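Local coordinates for adenylyltransferase and sulfurtransferase uba4 (Chaetomium thermophilum, PDB 6YUB), which probably activates a ubiquitin-like sulfur carrier by adenylation and passes sulfur to it through this C-terminal rhodanese-like domain, for tRNA thiolation and molybdenum cofactor synthesis, at residues 75-80 with 107-112; 20-25 with 37-42. All coordinates share one frame; numbering follows the deposited sequence.

Interaction 1: residues 75-80 with 107-112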
# COMPACT_ATOMS: atom_id res chain seq x y z
N PRO C 75 -2.82 4.09 -10.47
CA PRO C 75 -3.30 3.33 -9.31
C PRO C 75 -2.57 3.71 -8.04
O PRO C 75 -1.49 4.31 -8.05
CB PRO C 75 -3.02 1.87 -9.69
CG PRO C 75 -2.58 1.89 -11.14
CD PRO C 75 -2.00 3.25 -11.37
N ILE C 76 -3.18 3.35 -6.91
CA ILE C 76 -2.59 3.50 -5.59
C ILE C 76 -2.54 2.12 -4.94
O ILE C 76 -3.51 1.36 -5.00
CB ILE C 76 -3.38 4.48 -4.71
CG1 ILE C 76 -3.41 5.87 -5.36
CG2 ILE C 76 -2.77 4.56 -3.31
CD1 ILE C 76 -4.31 6.87 -4.65
N VAL C 77 -1.40 1.80 -4.33
CA VAL C 77 -1.19 0.52 -3.66
C VAL C 77 -0.82 0.80 -2.21
O VAL C 77 0.09 1.58 -1.93
CB VAL C 77 -0.11 -0.32 -4.35
CG1 VAL C 77 0.16 -1.60 -3.56
CG2 VAL C 77 -0.51 -0.64 -5.78
N VAL C 78 -1.53 0.15 -1.29
CA VAL C 78 -1.27 0.27 0.14
C VAL C 78 -0.71 -1.05 0.64
O VAL C 78 -1.05 -2.13 0.13
CB VAL C 78 -2.55 0.65 0.92
CG1 VAL C 78 -2.25 0.79 2.41
CG2 VAL C 78 -3.14 1.94 0.37
N VAL C 79 0.16 -0.97 1.64
CA VAL C 79 0.74 -2.17 2.24
C VAL C 79 1.12 -1.84 3.68
O VAL C 79 1.62 -0.75 3.98
CB VAL C 79 1.96 -2.67 1.43
CG1 VAL C 79 2.99 -1.56 1.25
CG2 VAL C 79 2.58 -3.88 2.10
N CYS C 80 0.88 -2.80 4.57
CA CYS C 80 1.11 -2.61 5.99
C CYS C 80 1.95 -3.78 6.50
O CYS C 80 2.67 -4.45 5.75
CB CYS C 80 -0.22 -2.48 6.74
SG CYS C 80 -1.08 -4.05 6.98
N MET C 107 -5.69 -0.15 -4.20
CA MET C 107 -5.59 -1.53 -3.76
C MET C 107 -4.71 -1.62 -2.52
O MET C 107 -4.07 -0.64 -2.11
CB MET C 107 -5.00 -2.43 -4.86
CG MET C 107 -5.61 -2.25 -6.23
SD MET C 107 -4.36 -2.35 -7.53
CE MET C 107 -3.41 -3.76 -6.97
N ASP C 108 -4.68 -2.81 -1.92
CA ASP C 108 -3.73 -3.12 -0.86
C ASP C 108 -3.16 -4.51 -1.10
O ASP C 108 -3.77 -5.34 -1.77
CB ASP C 108 -4.38 -3.04 0.53
CG ASP C 108 -5.40 -4.13 0.76
OD1 ASP C 108 -6.17 -4.44 -0.17
OD2 ASP C 108 -5.44 -4.67 1.89
N ILE C 109 -1.99 -4.74 -0.53
CA ILE C 109 -1.27 -6.00 -0.72
C ILE C 109 -1.76 -7.00 0.32
O ILE C 109 -1.68 -6.75 1.52
CB ILE C 109 0.25 -5.79 -0.63
CG1 ILE C 109 0.70 -4.80 -1.71
CG2 ILE C 109 0.98 -7.12 -0.77
CD1 ILE C 109 2.20 -4.68 -1.88
N VAL C 110 -2.26 -8.14 -0.16
CA VAL C 110 -2.74 -9.18 0.74
C VAL C 110 -1.59 -9.70 1.58
O VAL C 110 -0.52 -10.05 1.06
CB VAL C 110 -3.40 -10.31 -0.06
CG1 VAL C 110 -3.64 -11.53 0.82
CG2 VAL C 110 -4.71 -9.83 -0.68
N GLY C 111 -1.80 -9.75 2.90
CA GLY C 111 -0.78 -10.22 3.81
C GLY C 111 0.29 -9.21 4.16
O GLY C 111 1.17 -9.52 4.97
N GLY C 112 0.25 -8.02 3.56
CA GLY C 112 1.18 -6.97 3.91
C GLY C 112 2.62 -7.35 3.66
O GLY C 112 2.94 -8.18 2.80
O HOH W 1 -1.00 -4.69 3.22

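Interaction 2: residues 20-25 with 37-42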
# COMPACT_ATOMS: atom_id res chain seq x y z
N HIS C 20 2.65 3.94 -10.65
CA HIS C 20 1.69 3.92 -9.55
C HIS C 20 2.33 4.52 -8.31
O HIS C 20 3.54 4.75 -8.25
CB HIS C 20 1.19 2.49 -9.26
CG HIS C 20 2.25 1.58 -8.72
ND1 HIS C 20 3.35 1.19 -9.46
CD2 HIS C 20 2.39 0.98 -7.51
CE1 HIS C 20 4.11 0.40 -8.74
NE2 HIS C 20 3.55 0.25 -7.55
N ILE C 21 1.50 4.77 -7.30
CA ILE C 21 1.95 5.26 -6.01
C ILE C 21 1.86 4.13 -4.99
O ILE C 21 0.87 3.39 -4.95
CB ILE C 21 1.11 6.45 -5.55
N LEU C 22 2.91 3.98 -4.19
CA LEU C 22 3.01 2.91 -3.21
C LEU C 22 3.11 3.51 -1.82
O LEU C 22 4.07 4.23 -1.51
CB LEU C 22 4.22 2.02 -3.50
CG LEU C 22 4.46 0.84 -2.55
CD1 LEU C 22 3.25 -0.07 -2.50
CD2 LEU C 22 5.70 0.07 -2.99
N LEU C 23 2.12 3.23 -0.98
CA LEU C 23 2.04 3.78 0.37
C LEU C 23 2.33 2.68 1.38
O LEU C 23 1.65 1.65 1.41
CB LEU C 23 0.66 4.39 0.62
CG LEU C 23 0.26 5.56 -0.28
CD1 LEU C 23 -1.09 6.13 0.14
CD2 LEU C 23 1.32 6.65 -0.27
N ASP C 24 3.34 2.91 2.22
CA ASP C 24 3.70 2.00 3.31
C ASP C 24 3.17 2.61 4.60
O ASP C 24 3.71 3.60 5.10
CB ASP C 24 5.21 1.78 3.36
CG ASP C 24 5.60 0.68 4.32
OD1 ASP C 24 4.92 0.49 5.35
OD2 ASP C 24 6.60 -0.02 4.04
N THR C 25 2.12 2.01 5.15
CA THR C 25 1.40 2.59 6.28
C THR C 25 1.94 2.16 7.64
O THR C 25 1.32 2.47 8.66
CB THR C 25 -0.09 2.23 6.19
OG1 THR C 25 -0.23 0.86 5.76
CG2 THR C 25 -0.81 3.15 5.22
N PRO C 37 11.23 -0.95 -2.61
CA PRO C 37 11.82 0.18 -3.33
C PRO C 37 10.76 1.07 -3.96
O PRO C 37 9.90 0.60 -4.71
CB PRO C 37 12.70 -0.49 -4.39
CG PRO C 37 13.02 -1.84 -3.82
CD PRO C 37 11.79 -2.24 -3.04
N GLY C 38 10.82 2.36 -3.65
CA GLY C 38 9.86 3.31 -4.16
C GLY C 38 8.64 3.53 -3.30
O GLY C 38 7.70 4.20 -3.75
N ALA C 39 8.62 2.99 -2.08
CA ALA C 39 7.49 3.14 -1.19
C ALA C 39 7.69 4.36 -0.30
O ALA C 39 8.77 4.55 0.28
CB ALA C 39 7.31 1.89 -0.32
N VAL C 40 6.65 5.19 -0.19
CA VAL C 40 6.66 6.37 0.67
C VAL C 40 5.92 6.04 1.95
O VAL C 40 4.83 5.45 1.92
CB VAL C 40 6.03 7.58 -0.04
CG1 VAL C 40 4.55 7.35 -0.30
CG2 VAL C 40 6.23 8.84 0.80
N ASN C 41 6.51 6.41 3.09
CA ASN C 41 5.93 6.09 4.38
C ASN C 41 4.80 7.05 4.71
O ASN C 41 4.95 8.27 4.61
CB ASN C 41 7.00 6.15 5.47
CG ASN C 41 6.47 5.75 6.84
OD1 ASN C 41 6.69 6.45 7.83
ND2 ASN C 41 5.76 4.63 6.89
N VAL C 42 3.65 6.49 5.09
CA VAL C 42 2.51 7.28 5.55
C VAL C 42 2.00 6.65 6.84
O VAL C 42 1.10 5.80 6.80
CB VAL C 42 1.42 7.37 4.47
CG1 VAL C 42 1.95 8.11 3.25
CG2 VAL C 42 0.91 5.99 4.08

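Interaction 1: residues 75-80 with 107-112
Two neighbouring parallel strands, 76-79 and 106-109, pair here in the middle of the rhodanese-like domain's sheet, as the two strands of a beta-alpha-beta unit. Met107 straddles the start of the ladder: its N donates to Ile76 O at 2.8 Å, and its O receives Val78 N, also at 2.8 Å. Val78 O then takes Ile109 N almost head-on (C=O...N angle 169°). Past the paired residues the strands part, and a water fills the next rung, accepting from Cys80 N and donating to Ile109 O. Cys80 is the predicted persulfide-forming cysteine, so the water bridge lies where the chain runs from strand 76-79 into the predicted active site.

On the face with Val77, Ile109 reaches across. Its CG1, anti to the carbonyl carbon (chi1 -60°), lies 3.7 Å from Val77 CG1, while CD1 ends 3.9 Å from Val79 CB. Val79 CG2 rests 3.8 Å from Gly112 CA, where the type II turn 109-112 brings the chain back.

Helix 5-13 packs on this face through Tyr8, which touches Val77 and Ile109. On the other face helix 86-95 meets Val78 and Asp108, whose carboxylate forms a salt bridge with Arg2, and strand 21-24 flanks 76-79 on its far edge.

Interaction 2: residues 20-25 with 37-42
Leu22, Leu23 and Asp24 line up in parallel with Ala39, Val40 and Asn41, joining edge strand 40-41 to strand 21-24 as the two strands of a beta-alpha-beta unit of the rhodanese-like domain, with helix 28-33 between them. The backbone bonds come first. Val40 N donates to Leu22 O at 3.1 Å, and Val40 O receives Asp24 N at 3.0 Å with the N-H nearly straight (175°). Asp24 O then accepts Val42 N at 2.9 Å, the donor standing above the carbonyl plane. The side-chain amide of Asn41 approaches the same oxygen, but the bond from ND2 is bent (129°) and weak; ND2 also donates to Arg26 O. Alongside these run CA-H...O contacts, including Thr25 CA to Val42 O.

The apolar contacts fall on both sides of the sheet. Leu22 extends with CG anti to its backbone N (chi1 180°), which carries CD2 to 3.6 Å from Ala39 CB; it also touches Tyr8 and Arg12 of helix 5-13, and Val77 and Val79 of strand 76-79. On the opposite face Leu23 and Val40 run alongside each other in the same direction, and CD2 of Leu23 presses on Val40 CG1 at 3.3 Å, a squeeze for two methyl groups. Val42 crosses the end of this row: its CG1 approaches Leu23 CD2, and its CG2 sits 3.5 Å from Thr25 CG2.

The charged and polar ends find partners outside the two segments. Asp24 OD1 forms a salt bridge with Arg26 NE, and Thr25 OG1 bonds to Val79 O.

Chemically, then, main-chain amides set the register and methyl groups fill in around them, while Asp24 and Asn41 bind Arg26, just past the strand, and Thr25 links to strand 76-79 beside predicted catalytic Cys80.

How the interactions relate
From the N terminus, interaction 2 closes first: the chain leaves strand 21-24, passes through helix 28-33 and returns as strand 40-41 at the sheet's edge. Interaction 1 opens only later, running from strand 76-79 through helix 86-95 to strand 106-109. The two loops therefore follow in series, neither nested nor crossed. They are joined in the sheet itself, where strands 21-24 and 76-79 are neighbours: Val77 N and O probably bond to Ile21 O and Leu23 N. The four strands thus lie side by side within one parallel sheet, with strand 2-3 beyond 106-109, and at the C-terminal ends of the central pair Thr25 OG1 packs 3.5 Å from Cys80 CB, bringing both units to the predicted active site.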